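Local coordinates for protein D-xylonate dehydratase (Caulobacter crescentus, PDB 5OYN) that catalyses the dehydration of D-xylonate to 2-dehydro-3-deoxy-D-arabinonate in D-xylose breakdown, using a [2Fe-2S] cluster and magnesium, and also dehydrates D-gluconate, at residues 288-293 against 399-404; 415-420 against 489-494; 432-437 against 441-446. One frame throughout, in Å; residues are numbered along the deposited sequence.

Contact 1: residues 288-293 against 399-404; sequences NAQPHI and FDFAIM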
loop_
_atom_site.group_PDB
_atom_site.type_symbol
_atom_site.label_atom_id
_atom_site.label_comp_id
_atom_site.label_asym_id
_atom_site.label_seq_id
_atom_site.Cartn_x
_atom_site.Cartn_y
_atom_site.Cartn_z
ATOM N N ASN A 288 -5.798 -5.314 -34.854
ATOM C CA ASN A 288 -5.478 -4.014 -34.292
ATOM C C ASN A 288 -3.978 -3.802 -34.210
ATOM O O ASN A 288 -3.535 -2.654 -34.092
ATOM C CB ASN A 288 -6.135 -3.863 -32.928
ATOM C CG ASN A 288 -7.631 -3.787 -33.028
ATOM O OD1 ASN A 288 -8.164 -3.290 -34.014
ATOM N ND2 ASN A 288 -8.323 -4.281 -32.017
ATOM N N ALA A 289 -3.189 -4.879 -34.296
ATOM C CA ALA A 289 -1.740 -4.720 -34.320
ATOM C C ALA A 289 -1.301 -3.854 -35.491
ATOM O O ALA A 289 -0.303 -3.127 -35.379
ATOM C CB ALA A 289 -1.050 -6.084 -34.371
ATOM N N GLN A 290 -2.057 -3.883 -36.614
ATOM C CA GLN A 290 -1.605 -3.192 -37.817
ATOM C C GLN A 290 -1.576 -1.681 -37.622
ATOM O O GLN A 290 -0.498 -1.081 -37.765
ATOM C CB GLN A 290 -2.446 -3.615 -39.025
ATOM C CG GLN A 290 -2.170 -2.804 -40.284
ATOM C CD GLN A 290 -3.000 -1.539 -40.386
ATOM O OE1 GLN A 290 -4.226 -1.589 -40.390
ATOM N NE2 GLN A 290 -2.333 -0.396 -40.475
ATOM N N PRO A 291 -2.689 -1.009 -37.288
ATOM C CA PRO A 291 -2.571 0.432 -37.008
ATOM C C PRO A 291 -1.511 0.739 -35.971
ATOM O O PRO A 291 -0.816 1.752 -36.100
ATOM C CB PRO A 291 -3.971 0.821 -36.519
ATOM C CG PRO A 291 -4.861 -0.206 -37.050
ATOM C CD PRO A 291 -4.073 -1.483 -37.106
ATOM N N HIS A 292 -1.325 -0.133 -34.973
ATOM C CA HIS A 292 -0.385 0.159 -33.893
ATOM C C HIS A 292 1.053 -0.017 -34.329
ATOM O O HIS A 292 1.917 0.776 -33.942
ATOM C CB HIS A 292 -0.647 -0.734 -32.680
ATOM C CG HIS A 292 -1.958 -0.477 -32.022
ATOM N ND1 HIS A 292 -2.443 0.797 -31.811
ATOM C CD2 HIS A 292 -2.890 -1.324 -31.530
ATOM C CE1 HIS A 292 -3.621 0.721 -31.216
ATOM N NE2 HIS A 292 -3.916 -0.555 -31.036
ATOM N N ILE A 293 1.349 -1.069 -35.091
ATOM C CA ILE A 293 2.730 -1.251 -35.522
ATOM C C ILE A 293 3.147 -0.122 -36.457
ATOM O O ILE A 293 4.279 0.370 -36.388
ATOM C CB ILE A 293 2.922 -2.636 -36.159
ATOM C CG1 ILE A 293 2.876 -3.708 -35.066
ATOM C CG2 ILE A 293 4.242 -2.695 -36.888
ATOM C CD1 ILE A 293 2.959 -5.119 -35.577
ATOM N N PHE A 399 -11.854 1.051 -51.120
ATOM C CA PHE A 399 -10.828 1.516 -50.199
ATOM C C PHE A 399 -9.485 1.168 -50.815
ATOM O O PHE A 399 -9.355 0.154 -51.514
ATOM C CB PHE A 399 -10.954 0.860 -48.815
ATOM C CG PHE A 399 -11.228 -0.618 -48.875
ATOM C CD1 PHE A 399 -10.195 -1.521 -49.105
ATOM C CD2 PHE A 399 -12.522 -1.100 -48.714
ATOM C CE1 PHE A 399 -10.444 -2.879 -49.188
ATOM C CE2 PHE A 399 -12.778 -2.458 -48.791
ATOM C CZ PHE A 399 -11.734 -3.353 -49.027
ATOM N N ASP A 400 -8.491 2.011 -50.550
ATOM C CA ASP A 400 -7.156 1.740 -51.061
ATOM C C ASP A 400 -6.411 0.712 -50.224
ATOM O O ASP A 400 -5.473 0.086 -50.731
ATOM C CB ASP A 400 -6.352 3.040 -51.141
ATOM C CG ASP A 400 -7.068 4.125 -51.943
ATOM O OD1 ASP A 400 -7.833 3.783 -52.893
ATOM O OD2 ASP A 400 -6.860 5.317 -51.608
ATOM N N PHE A 401 -6.812 0.518 -48.967
ATOM C CA PHE A 401 -6.153 -0.423 -48.073
ATOM C C PHE A 401 -7.170 -0.954 -47.074
ATOM O O PHE A 401 -8.034 -0.212 -46.596
ATOM C CB PHE A 401 -4.972 0.236 -47.340
ATOM C CG PHE A 401 -4.359 -0.622 -46.261
ATOM C CD1 PHE A 401 -3.257 -1.417 -46.537
ATOM C CD2 PHE A 401 -4.869 -0.614 -44.963
ATOM C CE1 PHE A 401 -2.682 -2.209 -45.560
ATOM C CE2 PHE A 401 -4.301 -1.409 -43.969
ATOM C CZ PHE A 401 -3.202 -2.210 -44.271
ATOM N N ALA A 402 -7.060 -2.244 -46.776
ATOM C CA ALA A 402 -7.780 -2.905 -45.698
ATOM C C ALA A 402 -7.091 -4.239 -45.496
ATOM O O ALA A 402 -6.305 -4.664 -46.339
ATOM C CB ALA A 402 -9.265 -3.099 -46.002
ATOM N N ILE A 403 -7.364 -4.885 -44.359
ATOM C CA ILE A 403 -6.784 -6.191 -44.075
ATOM C C ILE A 403 -7.889 -7.145 -43.656
ATOM O O ILE A 403 -8.922 -6.734 -43.111
ATOM C CB ILE A 403 -5.688 -6.122 -42.994
ATOM C CG1 ILE A 403 -6.214 -5.434 -41.739
ATOM C CG2 ILE A 403 -4.457 -5.411 -43.524
ATOM C CD1 ILE A 403 -5.257 -5.537 -40.580
ATOM N N MET A 404 -7.665 -8.430 -43.922
ATOM C CA MET A 404 -8.614 -9.483 -43.595
ATOM C C MET A 404 -7.969 -10.448 -42.614
ATOM O O MET A 404 -6.786 -10.777 -42.746
ATOM C CB MET A 404 -9.059 -10.226 -44.847
ATOM C CG MET A 404 -10.369 -10.987 -44.707
ATOM S SD MET A 404 -10.399 -12.388 -45.836
ATOM C CE MET A 404 -11.921 -13.215 -45.389
#
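Gln290, near the start of helix 289-299, meets Phe401 and Ile403 of strand 401-404, and these three side chains make the whole contact. Gln290 and Phe401 approach from opposite directions, and Gln290 OE1 sits at the ring edge, near its plane, 3.6 Å from Phe401 CE2. Amide and ring planes stand 73° apart, so the two flat groups meet steeply and do not stack. The glutamine chain leaves with CG anti to its backbone N (chi1 172°) and then bends at chi2 (-87°), which leaves CB and CG beside the isoleucine while the amide turns to the ring. Ile403 touches with the end of its longer branch: CD1 lies 3.7 Å from Gln290 CB, the two chains crossing at a slant. Phe401 and Ile403 both point to the helix from one face of the strand, with Ala402 between them pointing away. Strand 401-404 is the middle one of three in an antiparallel sheet, and a classic beta bulge sets Asp400 and Phe401 both against Ser511. The contact joins that sheet to a helix whose His292 is hydrogen-bonded to the carboxylated lysine at position 139, a magnesium ligand. The buried Gln290 amide is bonded at both ends, OE1 by Asn509 ND2 and NE2 to Leu576 O, which implies that those partners fix its rotation while the Phe401 ring edge and Ile403 methyl pack against amide and chain.

Contact 2: residues 415-420 against 489-494; sequences KRYLSQ and SLPTLG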
loop_
_atom_site.group_PDB
_atom_site.type_symbol
_atom_site.label_atom_id
_atom_site.label_comp_id
_atom_site.label_asym_id
_atom_site.label_seq_id
_atom_site.Cartn_x
_atom_site.Cartn_y
_atom_site.Cartn_z
ATOM N N LYS A 415 -15.754 -23.563 -47.028
ATOM C CA LYS A 415 -16.591 -24.341 -47.941
ATOM C C LYS A 415 -17.677 -23.499 -48.598
ATOM O O LYS A 415 -18.024 -23.738 -49.755
ATOM C CB LYS A 415 -17.237 -25.513 -47.197
ATOM C CG LYS A 415 -16.394 -26.779 -47.180
ATOM C CD LYS A 415 -17.062 -27.884 -46.367
ATOM C CE LYS A 415 -16.064 -28.561 -45.427
ATOM N NZ LYS A 415 -16.700 -29.014 -44.147
ATOM N N ARG A 416 -18.221 -22.514 -47.892
ATOM C CA ARG A 416 -19.364 -21.782 -48.423
ATOM C C ARG A 416 -18.961 -20.762 -49.486
ATOM O O ARG A 416 -19.659 -20.614 -50.496
ATOM C CB ARG A 416 -20.122 -21.092 -47.283
ATOM C CG ARG A 416 -21.459 -20.493 -47.712
ATOM C CD ARG A 416 -22.183 -19.777 -46.580
ATOM N NE ARG A 416 -22.106 -20.504 -45.317
ATOM C CZ ARG A 416 -22.913 -21.509 -44.994
ATOM N NH1 ARG A 416 -23.858 -21.901 -45.847
ATOM N NH2 ARG A 416 -22.777 -22.121 -43.820
ATOM N N TYR A 417 -17.855 -20.049 -49.288
ATOM C CA TYR A 417 -17.524 -18.934 -50.169
ATOM C C TYR A 417 -16.242 -19.123 -50.959
ATOM O O TYR A 417 -16.205 -18.793 -52.148
ATOM C CB TYR A 417 -17.416 -17.631 -49.367
ATOM C CG TYR A 417 -18.605 -17.348 -48.482
ATOM C CD1 TYR A 417 -19.757 -16.757 -48.996
ATOM C CD2 TYR A 417 -18.573 -17.664 -47.123
ATOM C CE1 TYR A 417 -20.849 -16.494 -48.181
ATOM C CE2 TYR A 417 -19.655 -17.403 -46.300
ATOM C CZ TYR A 417 -20.787 -16.819 -46.831
ATOM O OH TYR A 417 -21.858 -16.570 -46.008
ATOM N N LEU A 418 -15.181 -19.623 -50.338
ATOM C CA LEU A 418 -13.889 -19.698 -51.000
ATOM C C LEU A 418 -13.650 -21.038 -51.680
ATOM O O LEU A 418 -12.495 -21.371 -51.970
ATOM C CB LEU A 418 -12.768 -19.419 -49.999
ATOM C CG LEU A 418 -13.082 -18.448 -48.864
ATOM C CD1 LEU A 418 -11.908 -18.383 -47.899
ATOM C CD2 LEU A 418 -13.434 -17.056 -49.387
ATOM N N SER A 419 -14.707 -21.812 -51.950
ATOM C CA SER A 419 -14.520 -23.187 -52.404
ATOM C C SER A 419 -15.226 -23.513 -53.728
ATOM O O SER A 419 -15.453 -24.695 -54.019
ATOM C CB SER A 419 -14.976 -24.155 -51.307
ATOM O OG SER A 419 -13.899 -24.488 -50.450
ATOM N N GLN A 420 -15.558 -22.508 -54.556
ATOM C CA GLN A 420 -16.324 -23.062 -55.676
ATOM C C GLN A 420 -15.387 -23.530 -56.796
ATOM O O GLN A 420 -14.345 -22.912 -57.033
ATOM C CB GLN A 420 -17.330 -22.042 -56.214
ATOM C CG GLN A 420 -16.831 -21.175 -57.356
ATOM C CD GLN A 420 -17.866 -20.166 -57.816
ATOM O OE1 GLN A 420 -17.534 -19.152 -58.441
ATOM N NE2 GLN A 420 -19.133 -20.439 -57.508
ATOM N N SER A 489 -21.544 -17.444 -39.573
ATOM C CA SER A 489 -20.937 -16.183 -39.959
ATOM C C SER A 489 -21.217 -15.900 -41.430
ATOM O O SER A 489 -21.269 -16.822 -42.250
ATOM C CB SER A 489 -19.427 -16.194 -39.702
ATOM O OG SER A 489 -18.845 -17.407 -40.139
ATOM N N LEU A 490 -21.419 -14.626 -41.741
ATOM C CA LEU A 490 -21.383 -14.114 -43.093
ATOM C C LEU A 490 -20.164 -13.225 -43.272
ATOM O O LEU A 490 -19.557 -12.784 -42.289
ATOM C CB LEU A 490 -22.660 -13.332 -43.434
ATOM C CG LEU A 490 -23.956 -14.101 -43.175
ATOM C CD1 LEU A 490 -25.127 -13.137 -43.058
ATOM C CD2 LEU A 490 -24.210 -15.190 -44.238
ATOM N N PRO A 491 -19.741 -12.985 -44.513
ATOM C CA PRO A 491 -18.599 -12.098 -44.731
ATOM C C PRO A 491 -18.893 -10.705 -44.199
ATOM O O PRO A 491 -20.042 -10.256 -44.161
ATOM C CB PRO A 491 -18.414 -12.104 -46.253
ATOM C CG PRO A 491 -19.589 -12.835 -46.807
ATOM C CD PRO A 491 -20.090 -13.729 -45.733
ATOM N N THR A 492 -17.834 -10.035 -43.756
ATOM C CA THR A 492 -17.963 -8.792 -43.014
ATOM C C THR A 492 -16.924 -7.816 -43.527
ATOM O O THR A 492 -15.810 -8.211 -43.891
ATOM C CB THR A 492 -17.790 -9.009 -41.496
ATOM O OG1 THR A 492 -16.784 -10.007 -41.258
ATOM C CG2 THR A 492 -19.101 -9.458 -40.855
ATOM N N LEU A 493 -17.308 -6.540 -43.574
ATOM C CA LEU A 493 -16.415 -5.502 -44.064
ATOM C C LEU A 493 -16.856 -4.164 -43.489
ATOM O O LEU A 493 -18.056 -3.915 -43.351
ATOM C CB LEU A 493 -16.416 -5.465 -45.598
ATOM C CG LEU A 493 -15.799 -4.239 -46.271
ATOM C CD1 LEU A 493 -15.031 -4.692 -47.475
ATOM C CD2 LEU A 493 -16.880 -3.256 -46.688
ATOM N N GLY A 494 -15.885 -3.313 -43.158
ATOM C CA GLY A 494 -16.201 -1.991 -42.639
ATOM C C GLY A 494 -14.957 -1.137 -42.521
ATOM O O GLY A 494 -13.828 -1.625 -42.647
#
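Tyr417 lays its ring against Pro491, and this is the apolar part of the contact. Pro491 CD comes within 3.4 Å of Tyr417 CZ, and Pro491 CG sits over one face of the ring, offset toward the rim. The tyrosine CG lies anti to the carbonyl carbon (chi1 -51°), which carries the ring across to the proline. The opposite face is covered from within its own helix by Arg416 CG, 3.8 Å above the ring centre, so the ring is sandwiched between a proline and an aliphatic stem. In van der Waals contact, Leu490 CD2 lies 3.3 Å from Tyr417 OH. Here the last turn of helix 411-417 packs on the residues leading into strand 492-494, an outermost strand of the five-stranded mixed sheet in the C-terminal family region. Phe413 and Phe427 add two more rings, each meeting Tyr417 with planes at about 50°.

The polar side is spare. Ser489 O lies at the ring edge, near its plane, but 3.8 Å from Tyr417 OH; the hydroxyl is instead hydrogen-bonded to Glu453 O. Replacing Tyr417 by an alanine would probably open a gap between Pro491 and Arg416 and leave Glu453 O without its hydroxyl partner. Arg416 O accepts a hydrogen bond from Arg454 NH1.

Contact 3: residues 432-437 against 441-446; sequences IVFDGS and HKRIND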
loop_
_atom_site.group_PDB
_atom_site.type_symbol
_atom_site.label_atom_id
_atom_site.label_comp_id
_atom_site.label_asym_id
_atom_site.label_seq_id
_atom_site.Cartn_x
_atom_site.Cartn_y
_atom_site.Cartn_z
ATOM N N ILE A 432 -25.090 -5.512 -47.539
ATOM C CA ILE A 432 -26.082 -5.010 -46.587
ATOM C C ILE A 432 -25.365 -3.957 -45.753
ATOM O O ILE A 432 -24.571 -4.297 -44.866
ATOM C CB ILE A 432 -26.660 -6.116 -45.702
ATOM C CG1 ILE A 432 -26.962 -7.366 -46.541
ATOM C CG2 ILE A 432 -27.889 -5.610 -44.956
ATOM C CD1 ILE A 432 -28.244 -7.283 -47.346
ATOM N N VAL A 433 -25.634 -2.681 -46.032
ATOM C CA VAL A 433 -24.859 -1.568 -45.492
ATOM C C VAL A 433 -25.561 -0.981 -44.275
ATOM O O VAL A 433 -26.787 -0.792 -44.274
ATOM C CB VAL A 433 -24.632 -0.492 -46.568
ATOM C CG1 VAL A 433 -23.789 0.662 -46.020
ATOM C CG2 VAL A 433 -23.973 -1.117 -47.776
ATOM N N PHE A 434 -24.776 -0.681 -43.237
ATOM C CA PHE A 434 -25.272 -0.071 -42.012
ATOM C C PHE A 434 -24.434 1.150 -41.679
ATOM O O PHE A 434 -23.216 1.154 -41.884
ATOM C CB PHE A 434 -25.229 -1.043 -40.853
ATOM C CG PHE A 434 -25.966 -2.307 -41.107
ATOM C CD1 PHE A 434 -27.350 -2.348 -40.998
ATOM C CD2 PHE A 434 -25.284 -3.460 -41.448
ATOM C CE1 PHE A 434 -28.049 -3.526 -41.232
ATOM C CE2 PHE A 434 -25.973 -4.641 -41.679
ATOM C CZ PHE A 434 -27.360 -4.674 -41.569
ATOM N N ASP A 435 -25.086 2.183 -41.159
ATOM C CA ASP A 435 -24.390 3.422 -40.832
ATOM C C ASP A 435 -24.177 3.463 -39.322
ATOM O O ASP A 435 -24.925 4.085 -38.564
ATOM C CB ASP A 435 -25.162 4.630 -41.352
ATOM C CG ASP A 435 -24.810 4.961 -42.799
ATOM O OD1 ASP A 435 -23.777 5.637 -43.026
ATOM O OD2 ASP A 435 -25.563 4.523 -43.705
ATOM N N GLY A 436 -23.125 2.776 -38.887
ATOM C CA GLY A 436 -22.776 2.704 -37.482
ATOM C C GLY A 436 -23.323 1.456 -36.817
ATOM O O GLY A 436 -24.028 0.635 -37.414
ATOM N N SER A 437 -22.973 1.327 -35.534
ATOM C CA SER A 437 -23.362 0.148 -34.769
ATOM C C SER A 437 -24.849 0.171 -34.450
ATOM O O SER A 437 -25.543 -0.843 -34.609
ATOM C CB SER A 437 -22.535 0.063 -33.483
ATOM O OG SER A 437 -22.698 -1.198 -32.845
ATOM N N HIS A 441 -27.872 -2.786 -35.283
ATOM C CA HIS A 441 -28.695 -3.488 -34.299
ATOM C C HIS A 441 -30.178 -3.269 -34.543
ATOM O O HIS A 441 -30.991 -4.158 -34.261
ATOM C CB HIS A 441 -28.316 -3.056 -32.873
ATOM C CG HIS A 441 -27.063 -3.708 -32.376
ATOM N ND1 HIS A 441 -26.981 -5.064 -32.134
ATOM C CD2 HIS A 441 -25.827 -3.206 -32.138
ATOM C CE1 HIS A 441 -25.755 -5.364 -31.738
ATOM N NE2 HIS A 441 -25.034 -4.255 -31.734
ATOM N N LYS A 442 -30.549 -2.119 -35.098
ATOM C CA LYS A 442 -31.963 -1.833 -35.260
ATOM C C LYS A 442 -32.567 -2.510 -36.487
ATOM O O LYS A 442 -33.750 -2.871 -36.457
ATOM C CB LYS A 442 -32.170 -0.325 -35.286
ATOM C CG LYS A 442 -32.059 0.342 -33.884
ATOM C CD LYS A 442 -32.912 -0.373 -32.783
ATOM C CE LYS A 442 -32.180 -1.439 -31.922
ATOM N NZ LYS A 442 -33.164 -2.269 -31.151
ATOM N N ARG A 443 -31.782 -2.740 -37.545
ATOM C CA ARG A 443 -32.328 -3.254 -38.797
ATOM C C ARG A 443 -31.885 -4.673 -39.156
ATOM O O ARG A 443 -32.438 -5.243 -40.101
ATOM C CB ARG A 443 -31.970 -2.309 -39.960
ATOM C CG ARG A 443 -32.422 -0.845 -39.789
ATOM C CD ARG A 443 -31.717 0.074 -40.788
ATOM N NE ARG A 443 -31.550 -0.596 -42.082
ATOM C CZ ARG A 443 -30.545 -0.395 -42.938
ATOM N NH1 ARG A 443 -29.578 0.474 -42.662
ATOM N NH2 ARG A 443 -30.513 -1.075 -44.080
ATOM N N ILE A 444 -30.927 -5.269 -38.437
ATOM C CA ILE A 444 -30.324 -6.522 -38.908
ATOM C C ILE A 444 -31.350 -7.649 -38.992
ATOM O O ILE A 444 -31.243 -8.535 -39.849
ATOM C CB ILE A 444 -29.133 -6.930 -38.017
ATOM C CG1 ILE A 444 -28.554 -8.261 -38.489
ATOM C CG2 ILE A 444 -29.554 -7.036 -36.564
ATOM C CD1 ILE A 444 -27.782 -8.125 -39.743
ATOM N N ASN A 445 -32.352 -7.643 -38.119
ATOM C CA ASN A 445 -33.386 -8.666 -38.129
ATOM C C ASN A 445 -34.650 -8.218 -38.855
ATOM O O ASN A 445 -35.676 -8.907 -38.786
ATOM C CB ASN A 445 -33.707 -9.090 -36.698
ATOM C CG ASN A 445 -32.737 -10.128 -36.183
ATOM O OD1 ASN A 445 -32.447 -11.119 -36.866
ATOM N ND2 ASN A 445 -32.210 -9.903 -34.985
ATOM N N ASP A 446 -34.590 -7.086 -39.542
ATOM C CA ASP A 446 -35.680 -6.581 -40.357
ATOM C C ASP A 446 -35.811 -7.443 -41.606
ATOM O O ASP A 446 -34.968 -7.333 -42.509
ATOM C CB ASP A 446 -35.409 -5.121 -40.724
ATOM C CG ASP A 446 -36.417 -4.553 -41.700
ATOM O OD1 ASP A 446 -37.451 -5.203 -41.962
ATOM O OD2 ASP A 446 -36.173 -3.435 -42.199
#
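His441 N donates to Ser437 O over 3.1 Å, with an N-H...O angle of 162°: an ordinary i to i+4 bond that holds together helix 436-443. A second, weak bond runs from Arg443 NH1 to Val433 O, 3.5 Å long and bent to 137°, tying the end of the helix back to the strand that precedes it. The firmer partner of this guanidinium is Asp439, whose OD2 forms a salt bridge with NH1 and also accepts from Asp435 N. One carboxylate oxygen therefore links the arginine to the backbone where strand gives way to helix.

The arginine chain bends at chi3, and its guanidinium lies with one face toward Phe434 CD1, which is 4.0 Å from NH1 and offset toward the group's rim. Ring and guanidinium planes are 50° apart, so the two are not stacked flat. Further along the same ring, Phe434 CZ meets the CD1 methyl of Ile444 at 3.9 Å, the two side chains crossing at about a right angle. Phe434 thus touches a charged group at CD1 and an aliphatic methyl at CZ, while Tyr440 meets it edge-to-face.

At the start of the helix, Ser437 OG lies 3.8 Å from His441 CD2. The side chain of Ser437 is about 9 Å from that of Glu472, a magnesium ligand, so this helix start is near the metal site. A second subunit also reaches these two residues: its His29 meets the His441 ring edge-to-face, and its His600 O makes a weak hydrogen bond with Ser437 OG.

Strand 426-435, helix 436-443 and strand 455-460 form a beta-alpha-beta unit. The contact folds the helix and the turn after it back on the first strand, which pairs in parallel with strand 455-460 through Ile432 and Phe434.

Contact 1 is the innermost, its centre about 11 Å from the centre of the chain, and joins the N-terminal and C-terminal family regions; the centres of contacts 2 and 3 lie about 26 and about 27 Å out, within the C-terminal one. Those two reach the same mixed sheet, contact 2 at the residues leading into outermost strand 492-494 and contact 3 at strand 426-435, with contact 3 nested in the chain loop that contact 2 closes. Contacts 1 and 2 touch where Phe399 CE2 packs 3.4 Å from Leu493 CD1. Their segments meet by packing alone, untouched by other protein chains; contact 3, with partly exposed His441 and Arg443, adds a helical backbone bond, a weak arginine bond and a second subunit.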